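Extracellular PQQ-dependent sugar dehydrogenase (Coprinopsis cinerea, PDB 6JT6) probably passes electrons from its PQQ-dependent sugar-oxidising domain to outside acceptors through the heme b of the cytochrome domain described here. Local coordinates at residues S27-I31 / W56-S60. Sequence-based numbering, arbitrary orientation.
With HEM (protoporphyrin IX containing Fe), chain C.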
loop_
_atom_site.group_PDB
_atom_site.type_symbol
_atom_site.label_atom_id
_atom_site.label_comp_id
_atom_site.label_asym_id
_atom_site.label_seq_id
_atom_site.Cartn_x
_atom_site.Cartn_y
_atom_site.Cartn_z
ATOM N N SER A 27 2.071 0.502 9.590
ATOM C CA SER A 27 3.251 0.458 8.715
ATOM C C SER A 27 2.870 0.460 7.245
ATOM O O SER A 27 1.855 -0.155 6.847
ATOM C CB SER A 27 4.008 -0.858 8.929
ATOM O OG SER A 27 4.277 -1.091 10.266
ATOM N N TRP A 28 3.698 1.103 6.439
ATOM C CA TRP A 28 3.523 1.117 4.961
ATOM C C TRP A 28 4.802 0.557 4.384
ATOM O O TRP A 28 5.846 1.162 4.556
ATOM C CB TRP A 28 3.284 2.550 4.463
ATOM C CG TRP A 28 1.899 3.064 4.794
ATOM C CD1 TRP A 28 0.820 3.143 3.944
ATOM C CD2 TRP A 28 1.449 3.577 6.066
ATOM N NE1 TRP A 28 -0.274 3.686 4.614
ATOM C CE2 TRP A 28 0.086 3.962 5.909
ATOM C CE3 TRP A 28 2.070 3.771 7.320
ATOM C CZ2 TRP A 28 -0.676 4.483 6.962
ATOM C CZ3 TRP A 28 1.293 4.296 8.380
ATOM C CH2 TRP A 28 -0.066 4.656 8.177
ATOM N N GLY A 29 4.736 -0.612 3.736
ATOM C CA GLY A 29 5.918 -1.257 3.169
ATOM C C GLY A 29 5.827 -1.306 1.656
ATOM O O GLY A 29 4.719 -1.367 1.119
ATOM N N TYR A 30 6.974 -1.221 0.967
ATOM C CA TYR A 30 7.029 -1.312 -0.488
ATOM C C TYR A 30 8.233 -2.091 -0.935
ATOM O O TYR A 30 9.281 -2.013 -0.322
ATOM C CB TYR A 30 7.070 0.077 -1.163
ATOM C CG TYR A 30 5.928 0.947 -0.744
ATOM C CD1 TYR A 30 4.702 0.898 -1.436
ATOM C CD2 TYR A 30 6.042 1.787 0.393
ATOM C CE1 TYR A 30 3.628 1.688 -1.031
ATOM C CE2 TYR A 30 4.984 2.587 0.794
ATOM C CZ TYR A 30 3.787 2.520 0.088
ATOM O OH TYR A 30 2.710 3.283 0.479
ATOM N N ILE A 31 8.045 -2.841 -2.020
ATOM C CA ILE A 31 9.120 -3.508 -2.727
ATOM C C ILE A 31 8.957 -3.138 -4.197
ATOM O O ILE A 31 7.869 -3.283 -4.732
ATOM C CB ILE A 31 9.053 -5.048 -2.580
ATOM C CG1 ILE A 31 8.832 -5.476 -1.113
ATOM C CG2 ILE A 31 10.356 -5.653 -3.073
ATOM C CD1 ILE A 31 8.499 -6.958 -0.922
ATOM N N TRP A 56 -9.369 1.630 8.147
ATOM C CA TRP A 56 -8.701 1.405 6.862
ATOM C C TRP A 56 -7.313 2.059 6.851
ATOM O O TRP A 56 -6.989 2.889 7.706
ATOM C CB TRP A 56 -9.568 1.904 5.685
ATOM C CG TRP A 56 -9.971 3.366 5.690
ATOM C CD1 TRP A 56 -11.184 3.884 6.060
ATOM C CD2 TRP A 56 -9.167 4.482 5.250
ATOM N NE1 TRP A 56 -11.178 5.270 5.890
ATOM C CE2 TRP A 56 -9.956 5.650 5.383
ATOM C CE3 TRP A 56 -7.835 4.600 4.767
ATOM C CZ2 TRP A 56 -9.483 6.927 5.009
ATOM C CZ3 TRP A 56 -7.357 5.870 4.400
ATOM C CH2 TRP A 56 -8.187 7.016 4.523
ATOM N N ILE A 57 -6.490 1.643 5.887
ATOM C CA ILE A 57 -5.106 2.080 5.773
ATOM C C ILE A 57 -4.868 2.324 4.281
ATOM O O ILE A 57 -5.213 1.481 3.445
ATOM C CB ILE A 57 -4.131 0.989 6.265
ATOM C CG1 ILE A 57 -4.552 0.441 7.640
ATOM C CG2 ILE A 57 -2.657 1.508 6.231
ATOM C CD1 ILE A 57 -3.805 -0.830 8.064
ATOM N N GLY A 58 -4.269 3.465 3.961
ATOM C CA GLY A 58 -4.093 3.887 2.583
ATOM C C GLY A 58 -2.867 4.729 2.306
ATOM O O GLY A 58 -2.112 5.092 3.216
ATOM N N ASN A 59 -2.624 4.972 1.021
ATOM C CA ASN A 59 -1.481 5.785 0.634
ATOM C C ASN A 59 -1.855 6.769 -0.460
ATOM O O ASN A 59 -2.978 6.774 -0.945
ATOM C CB ASN A 59 -0.262 4.918 0.223
ATOM C CG ASN A 59 -0.553 3.978 -0.939
ATOM O OD1 ASN A 59 -1.472 4.192 -1.716
ATOM N ND2 ASN A 59 0.247 2.922 -1.060
ATOM N N SER A 60 -0.893 7.610 -0.813
ATOM C CA SER A 60 -0.906 8.344 -2.062
ATOM C C SER A 60 0.445 8.052 -2.700
ATOM O O SER A 60 1.488 8.183 -2.045
ATOM C CB SER A 60 -1.064 9.835 -1.822
ATOM O OG SER A 60 -0.796 10.510 -3.049
HETATM C CHA HEM C . -4.835 15.002 3.449
HETATM C CHB HEM C . -9.687 15.156 3.096
HETATM C CHC HEM C . -9.791 10.443 1.989
HETATM C CHD HEM C . -4.905 10.552 1.495
HETATM C C1A HEM C . -6.148 15.435 3.499
HETATM C C2A HEM C . -6.554 16.714 3.960
HETATM C C3A HEM C . -7.926 16.740 3.868
HETATM C C4A HEM C . -8.369 15.492 3.349
HETATM C CMA HEM C . -8.838 17.897 4.246
HETATM C CAA HEM C . -5.654 17.836 4.455
HETATM C CBA HEM C . -4.909 17.501 5.759
HETATM C CGA HEM C . -5.783 17.020 6.887
HETATM O O1A HEM C . -5.724 15.836 7.315
HETATM O O2A HEM C . -6.587 17.817 7.417
HETATM C C1B HEM C . -10.145 13.879 2.785
HETATM C C2B HEM C . -11.539 13.538 2.723
HETATM C C3B HEM C . -11.577 12.185 2.452
HETATM C C4B HEM C . -10.168 11.739 2.336
HETATM C CMB HEM C . -12.720 14.503 2.961
HETATM C CAB HEM C . -12.728 11.260 2.258
HETATM C CBB HEM C . -13.868 11.348 2.933
HETATM C C1C HEM C . -8.458 10.067 1.666
HETATM C C2C HEM C . -8.064 8.787 1.213
HETATM C C3C HEM C . -6.671 8.803 1.061
HETATM C C4C HEM C . -6.208 10.112 1.461
HETATM C CMC HEM C . -9.040 7.663 0.914
HETATM C CAC HEM C . -5.827 7.682 0.558
HETATM C CBC HEM C . -6.112 6.394 0.847
HETATM C C1D HEM C . -4.527 11.771 2.078
HETATM C C2D HEM C . -3.108 12.161 2.224
HETATM C C3D HEM C . -3.081 13.395 2.741
HETATM C C4D HEM C . -4.503 13.763 2.904
HETATM C CMD HEM C . -1.882 11.357 1.877
HETATM C CAD HEM C . -1.844 14.202 3.133
HETATM C CBD HEM C . -1.168 14.938 1.991
HETATM C CGD HEM C . -2.019 16.117 1.605
HETATM O O1D HEM C . -2.529 16.238 0.458
HETATM O O2D HEM C . -2.246 16.974 2.470
HETATM N NA HEM C . -7.277 14.687 3.156
HETATM N NB HEM C . -9.384 12.801 2.554
HETATM N NC HEM C . -7.325 10.828 1.849
HETATM N ND HEM C . -5.342 12.787 2.470
HETATM FE FE HEM C . -7.281 12.806 2.501
#
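The indole N-H of Trp28 and the hydroxyl of Tyr30 each bond across the buried interior, to Gly58 O and to the amide of Asn59, and so link strands 27-31 and 56-60, which belong to different sheets. Trp28 NE1 donates to Gly58 O over 2.7 Å; the indole nitrogen stands well above the carbonyl plane, 48° out of it, and the N-H···O bond is clearly bent. The second bond runs the other way: Asn59 ND2 donates a hydrogen bond to Tyr30 OH at 2.9 Å, arriving at the phenol's edge with amide and ring only 21° apart. With CG between its own backbone N and carbonyl carbon, Asn59 carries its amide across to that hydroxyl. The amide is fixed at its other end too, since OD1 accepts from Leu71 N of the adjoining strand 70-76. Beside the indole, Ile57 CG2 packs obliquely against the NE1-CE2-CZ2 side, 3.6 Å from Trp28 CZ2. Phe48 and Trp143 meet the same indole, and Phe141 meets the Tyr30 ring edge-to-face.

On its other side strand 56-60 borders the heme. Gly58, having no side chain, lets its CA come to 3.7 Å from heme vinyl carbon CBC, and Asn59 O comes within 3.3 Å of heme CAC. Trp56, its indole NE1 bonded to Tyr162 O, reaches pyrrole carbon C2C with CH2 at 3.8 Å. The strand axes pass 8.6 Å apart at 49°. Two facing sheets whose side chains meet between them are consistent with the beta-sandwich of the cellobiose dehydrogenase cytochrome family, here joined behind the wall of the heme b pocket.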